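PDB 5GNE: leucine aminopeptidase from Legionella pneumophila, which probably acts as a zinc-dependent aminopeptidase of peptidase family M28, removing residues from the N terminus of peptides. Local coordinates for residues A[94-99]-A[291-296]; A[13-18]-A[52-57]. All blocks are in the same frame, centred on the assembly; numbering follows the deposited sequence.

Contact 1: A[94-99]-A[291-296]; sequences YPINHE and TEFTAE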
loop_
_atom_site.group_PDB
_atom_site.type_symbol
_atom_site.label_atom_id
_atom_site.label_comp_id
_atom_site.label_asym_id
_atom_site.label_seq_id
_atom_site.Cartn_x
_atom_site.Cartn_y
_atom_site.Cartn_z
ATOM N N TYR A 94 -3.884 17.065 -15.156
ATOM C CA TYR A 94 -3.982 15.738 -15.786
ATOM C C TYR A 94 -5.224 15.628 -16.680
ATOM O O TYR A 94 -6.353 15.877 -16.240
ATOM C CB TYR A 94 -4.062 14.642 -14.736
ATOM C CG TYR A 94 -2.862 14.483 -13.844
ATOM C CD1 TYR A 94 -1.858 13.550 -14.125
ATOM C CD2 TYR A 94 -2.748 15.257 -12.691
ATOM C CE1 TYR A 94 -0.765 13.408 -13.273
ATOM C CE2 TYR A 94 -1.671 15.131 -11.845
ATOM C CZ TYR A 94 -0.681 14.211 -12.127
ATOM O OH TYR A 94 0.379 14.117 -11.247
ATOM N N PRO A 95 -5.014 15.230 -17.933
ATOM C CA PRO A 95 -6.062 15.058 -18.938
ATOM C C PRO A 95 -6.966 13.889 -18.599
ATOM O O PRO A 95 -6.462 12.915 -18.026
ATOM C CB PRO A 95 -5.293 14.750 -20.225
ATOM C CG PRO A 95 -3.894 15.126 -19.960
ATOM C CD PRO A 95 -3.666 15.060 -18.492
ATOM N N ILE A 96 -8.268 14.023 -18.849
ATOM C CA ILE A 96 -9.206 12.895 -18.827
ATOM C C ILE A 96 -9.971 12.795 -20.184
ATOM O O ILE A 96 -10.926 13.520 -20.413
ATOM C CB ILE A 96 -10.169 13.044 -17.650
ATOM C CG1 ILE A 96 -9.385 13.026 -16.336
ATOM C CG2 ILE A 96 -11.163 11.919 -17.626
ATOM C CD1 ILE A 96 -10.241 13.280 -15.107
ATOM N N ASN A 97 -9.543 11.916 -21.085
ATOM C CA ASN A 97 -9.939 12.016 -22.500
ATOM C C ASN A 97 -10.146 10.668 -23.208
ATOM O O ASN A 97 -10.071 10.567 -24.440
ATOM C CB ASN A 97 -8.870 12.857 -23.216
ATOM C CG ASN A 97 -7.473 12.375 -22.907
ATOM O OD1 ASN A 97 -7.280 11.415 -22.141
ATOM N ND2 ASN A 97 -6.490 13.082 -23.417
ATOM N N HIS A 98 -10.313 9.647 -22.392
ATOM C CA HIS A 98 -10.346 8.245 -22.759
ATOM C C HIS A 98 -11.605 7.513 -22.309
ATOM O O HIS A 98 -11.541 6.329 -21.923
ATOM C CB HIS A 98 -9.053 7.702 -22.130
ATOM C CG HIS A 98 -7.837 8.245 -22.800
ATOM N ND1 HIS A 98 -6.615 7.637 -22.752
ATOM C CD2 HIS A 98 -7.762 9.088 -23.863
ATOM C CE1 HIS A 98 -5.771 8.271 -23.533
ATOM N NE2 HIS A 98 -6.475 9.099 -24.293
ATOM N N GLU A 99 -12.761 8.154 -22.448
ATOM C CA GLU A 99 -13.999 7.620 -21.890
ATOM C C GLU A 99 -14.368 6.260 -22.486
ATOM O O GLU A 99 -14.801 5.359 -21.762
ATOM C CB GLU A 99 -15.165 8.599 -22.096
ATOM C CG GLU A 99 -16.528 7.969 -21.736
ATOM C CD GLU A 99 -17.655 8.982 -21.521
ATOM O OE1 GLU A 99 -17.371 10.189 -21.317
ATOM O OE2 GLU A 99 -18.827 8.541 -21.479
ATOM N N THR A 291 -3.988 13.675 -6.368
ATOM C CA THR A 291 -5.216 13.516 -5.579
ATOM C C THR A 291 -6.418 14.242 -6.184
ATOM O O THR A 291 -7.520 13.686 -6.211
ATOM C CB THR A 291 -4.999 13.985 -4.122
ATOM O OG1 THR A 291 -3.947 13.199 -3.533
ATOM C CG2 THR A 291 -6.275 13.831 -3.297
ATOM N N GLU A 292 -6.222 15.445 -6.723
ATOM C CA GLU A 292 -7.335 16.107 -7.394
ATOM C C GLU A 292 -7.741 15.279 -8.609
ATOM O O GLU A 292 -8.927 15.138 -8.897
ATOM C CB GLU A 292 -6.999 17.553 -7.814
ATOM C CG GLU A 292 -6.237 18.386 -6.792
ATOM C CD GLU A 292 -5.690 19.720 -7.345
ATOM O OE1 GLU A 292 -5.735 19.939 -8.576
ATOM O OE2 GLU A 292 -5.214 20.553 -6.534
ATOM N N PHE A 293 -6.750 14.712 -9.294
ATOM C CA PHE A 293 -6.980 13.826 -10.435
ATOM C C PHE A 293 -7.859 12.636 -10.039
ATOM O O PHE A 293 -8.845 12.332 -10.713
ATOM C CB PHE A 293 -5.634 13.354 -10.982
ATOM C CG PHE A 293 -5.726 12.313 -12.088
ATOM C CD1 PHE A 293 -6.287 12.621 -13.317
ATOM C CD2 PHE A 293 -5.195 11.052 -11.904
ATOM C CE1 PHE A 293 -6.328 11.684 -14.333
ATOM C CE2 PHE A 293 -5.236 10.101 -12.923
ATOM C CZ PHE A 293 -5.806 10.414 -14.132
ATOM N N THR A 294 -7.508 11.974 -8.938
ATOM C CA THR A 294 -8.287 10.831 -8.451
ATOM C C THR A 294 -9.734 11.246 -8.143
ATOM O O THR A 294 -10.685 10.547 -8.501
ATOM C CB THR A 294 -7.619 10.200 -7.205
ATOM O OG1 THR A 294 -6.246 9.900 -7.490
ATOM C CG2 THR A 294 -8.336 8.914 -6.791
ATOM N N ALA A 295 -9.890 12.395 -7.494
ATOM C CA ALA A 295 -11.210 12.972 -7.229
ATOM C C ALA A 295 -12.033 13.118 -8.519
ATOM O O ALA A 295 -13.201 12.756 -8.549
ATOM C CB ALA A 295 -11.085 14.311 -6.507
ATOM N N GLU A 296 -11.439 13.631 -9.591
ATOM C CA GLU A 296 -12.234 13.806 -10.799
ATOM C C GLU A 296 -12.522 12.487 -11.509
ATOM O O GLU A 296 -13.521 12.375 -12.210
ATOM C CB GLU A 296 -11.519 14.693 -11.812
ATOM C CG GLU A 296 -10.701 15.811 -11.243
ATOM C CD GLU A 296 -9.922 16.542 -12.316
ATOM O OE1 GLU A 296 -9.038 15.928 -12.959
ATOM O OE2 GLU A 296 -10.192 17.736 -12.513
#
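Tyr94 and Ile96 lie against Phe293 and Glu296 in an apolar surface contact between the loop that precedes helix 99-106 and one side of helix 288-302, an element of the M28 peptidase fold. No hydrogen bond joins the two segments, and van der Waals packing round the Phe293 ring carries the contact. That ring leaves the helix with CG anti to the backbone N (chi1 174°), and its CD1 comes within 3.3 Å of Tyr94 CB, while CE1 touches Ile96 CG1 at 3.9 Å. The side chains of Tyr94 and Phe293 cross at about a right angle. The two rings meet obliquely, centroids 5.0 Å apart and planes inclined at 33°; Tyr94 CD2 comes 3.9 Å from Phe293 CB, and Tyr94 CG is as near to Phe293 CD1. One helical turn on, the CD1 methyl of Ile96 rests on Glu296, 3.8 Å from its CB and 3.6 Å from its OE1, a contact with the stem of the acid as much as with its carboxylate. Helix 355-373 borders the same patch, since Leu372 touches both aromatic residues and Glu371 accepts the backbone N-H groups of Asn97 and His98. On another side of helix 288-302, Thr291, Thr294 and Ala295 pack on Leu281 of strand 279-282, so the helix lies between the loop and the central mixed sheet.

Contact 2: A[13-18]-A[52-57]; sequences SNCLYE and RPVCGN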
loop_
_atom_site.group_PDB
_atom_site.type_symbol
_atom_site.label_atom_id
_atom_site.label_comp_id
_atom_site.label_asym_id
_atom_site.label_seq_id
_atom_site.Cartn_x
_atom_site.Cartn_y
_atom_site.Cartn_z
ATOM N N SER A 13 6.608 9.061 16.864
ATOM C CA SER A 13 6.158 10.323 17.482
ATOM C C SER A 13 6.711 10.412 18.897
ATOM O O SER A 13 6.940 9.390 19.561
ATOM C CB SER A 13 4.656 10.404 17.550
ATOM O OG SER A 13 4.227 9.482 18.537
ATOM N N ASN A 14 6.941 11.620 19.373
ATOM C CA ASN A 14 7.363 11.753 20.760
ATOM C C ASN A 14 6.386 11.103 21.732
ATOM O O ASN A 14 6.781 10.565 22.770
ATOM C CB ASN A 14 7.632 13.210 21.075
ATOM C CG ASN A 14 8.930 13.689 20.432
ATOM O OD1 ASN A 14 9.758 12.867 20.016
ATOM N ND2 ASN A 14 9.107 14.985 20.316
ATOM N N CYS A 15 5.116 11.095 21.353
ATOM C CA CYS A 15 4.080 10.396 22.092
ATOM C C CYS A 15 4.442 8.941 22.328
ATOM O O CYS A 15 4.457 8.449 23.442
ATOM C CB CYS A 15 2.744 10.495 21.341
ATOM S SG CYS A 15 1.345 9.779 22.194
ATOM N N LEU A 16 4.737 8.243 21.255
ATOM C CA LEU A 16 5.118 6.842 21.343
ATOM C C LEU A 16 6.466 6.689 22.057
ATOM O O LEU A 16 6.669 5.741 22.812
ATOM C CB LEU A 16 5.178 6.259 19.948
ATOM C CG LEU A 16 5.107 4.754 19.732
ATOM C CD1 LEU A 16 4.150 4.166 20.749
ATOM C CD2 LEU A 16 4.644 4.504 18.298
ATOM N N TYR A 17 7.381 7.630 21.850
ATOM C CA TYR A 17 8.682 7.533 22.514
ATOM C C TYR A 17 8.555 7.439 24.030
ATOM O O TYR A 17 9.217 6.611 24.661
ATOM C CB TYR A 17 9.584 8.710 22.172
ATOM C CG TYR A 17 10.864 8.684 22.976
ATOM C CD1 TYR A 17 11.781 7.640 22.819
ATOM C CD2 TYR A 17 11.161 9.683 23.906
ATOM C CE1 TYR A 17 12.968 7.590 23.562
ATOM C CE2 TYR A 17 12.356 9.645 24.657
ATOM C CZ TYR A 17 13.247 8.595 24.473
ATOM O OH TYR A 17 14.431 8.536 25.193
ATOM N N GLU A 18 7.717 8.296 24.616
ATOM C CA GLU A 18 7.588 8.325 26.069
ATOM C C GLU A 18 7.076 6.995 26.608
ATOM O O GLU A 18 7.374 6.635 27.744
ATOM C CB GLU A 18 6.677 9.470 26.516
ATOM C CG GLU A 18 7.253 10.830 26.155
ATOM C CD GLU A 18 8.543 11.144 26.910
ATOM O OE1 GLU A 18 8.676 10.698 28.062
ATOM O OE2 GLU A 18 9.416 11.844 26.365
ATOM N N ARG A 52 -1.002 2.973 18.996
ATOM C CA ARG A 52 -1.171 3.442 17.621
ATOM C C ARG A 52 -2.329 4.445 17.364
ATOM O O ARG A 52 -2.138 5.415 16.631
ATOM C CB ARG A 52 -1.301 2.240 16.678
ATOM C CG ARG A 52 -1.314 2.630 15.218
ATOM C CD ARG A 52 -1.128 1.431 14.333
ATOM N NE ARG A 52 -1.236 1.780 12.919
ATOM C CZ ARG A 52 -0.990 0.928 11.926
ATOM N NH1 ARG A 52 -0.590 -0.316 12.198
ATOM N NH2 ARG A 52 -1.130 1.325 10.666
ATOM N N PRO A 53 -3.522 4.225 17.943
ATOM C CA PRO A 53 -4.592 5.233 17.751
ATOM C C PRO A 53 -4.257 6.626 18.322
ATOM O O PRO A 53 -4.637 7.650 17.763
ATOM C CB PRO A 53 -5.784 4.642 18.515
ATOM C CG PRO A 53 -5.497 3.204 18.636
ATOM C CD PRO A 53 -3.991 3.088 18.757
ATOM N N VAL A 54 -3.615 6.640 19.480
ATOM C CA VAL A 54 -3.214 7.874 20.144
ATOM C C VAL A 54 -1.945 8.482 19.545
ATOM O O VAL A 54 -1.876 9.685 19.290
ATOM C CB VAL A 54 -3.018 7.635 21.657
ATOM C CG1 VAL A 54 -2.474 8.854 22.320
ATOM C CG2 VAL A 54 -4.344 7.223 22.287
ATOM N N CYS A 55 -0.949 7.631 19.322
ATOM C CA CYS A 55 0.405 8.077 19.046
ATOM C C CYS A 55 0.884 7.862 17.622
ATOM O O CYS A 55 1.996 8.271 17.284
ATOM C CB CYS A 55 1.372 7.374 19.990
ATOM S SG CYS A 55 1.138 7.800 21.725
ATOM N N GLY A 56 0.094 7.165 16.807
ATOM C CA GLY A 56 0.454 6.952 15.413
ATOM C C GLY A 56 1.275 5.706 15.188
ATOM O O GLY A 56 1.749 5.056 16.113
ATOM N N ASN A 57 1.487 5.390 13.923
ATOM C CA ASN A 57 2.306 4.260 13.554
ATOM C C ASN A 57 3.775 4.664 13.604
ATOM O O ASN A 57 4.081 5.814 13.839
ATOM C CB ASN A 57 1.910 3.765 12.164
ATOM C CG ASN A 57 2.432 2.389 11.878
ATOM O OD1 ASN A 57 2.695 1.619 12.798
ATOM N ND2 ASN A 57 2.581 2.063 10.603
HETATM O O HOH W 1 4.382 7.278 15.955
#
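Cys55 and Cys15 are joined by a disulfide, SG to SG 2.0 Å, that links the start of helix 14-20 to the end of helix 42-55. Each sulfur reaches the other from a different rotamer: SG of Cys15 is anti to its backbone N (chi1 -176°), whereas SG of Cys55 lies beside its own N and anti to the carbonyl carbon. The torsion about the S-S bond is -42°, and the CA atoms are 5.3 Å apart. Val54 CG1 approaches Cys15 SG, and CB of Leu16 packs on CB of Cys55 at 4.0 Å. Leu16 CD2 reaches Gly56 O, and the side chain also touches Leu48 and Met51 of helix 42-55. Beside these three residues a polar junction forms at Ser13, the N-cap of helix 14-20. Its OG accepts from Leu16 N in a nearly straight capping bond (168°) and donates to Cys55 O at 2.8 Å, in the carbonyl plane and on a lone pair. A water molecule is a second donor to Cys55 O, and it also donates to Asn57 O and accepts from Ser13 N, bridging the two backbones. At Gly56 the chain leaves helical geometry with positive phi, and the ND2 of Asn57, the next residue, donates to Ala314 O.

From the N terminus, strand 8-13 runs into helix 14-20, and contact 2 closes the first loop when the chain returns at the end of helix 42-55, after 33 intervening residues that include strands 25-29 and 33-38 of the small antiparallel sheet. Contact 1 opens only after that loop is complete; it spans 191 residues, among them the bulk of the mixed sheet, before helix 288-302 meets segment 94-99. The two are therefore in series, neither nesting nor crossing. The centres of contacts 1 and 2 are about 36 Å apart. Contact 2 ties together elements of the N-terminal part, with Gly56 about 11 Å from a bound zinc ion, whereas contact 1 joins the loop between helices 75-81 and 99-106 to the peptidase fold, away from the zinc-binding residues.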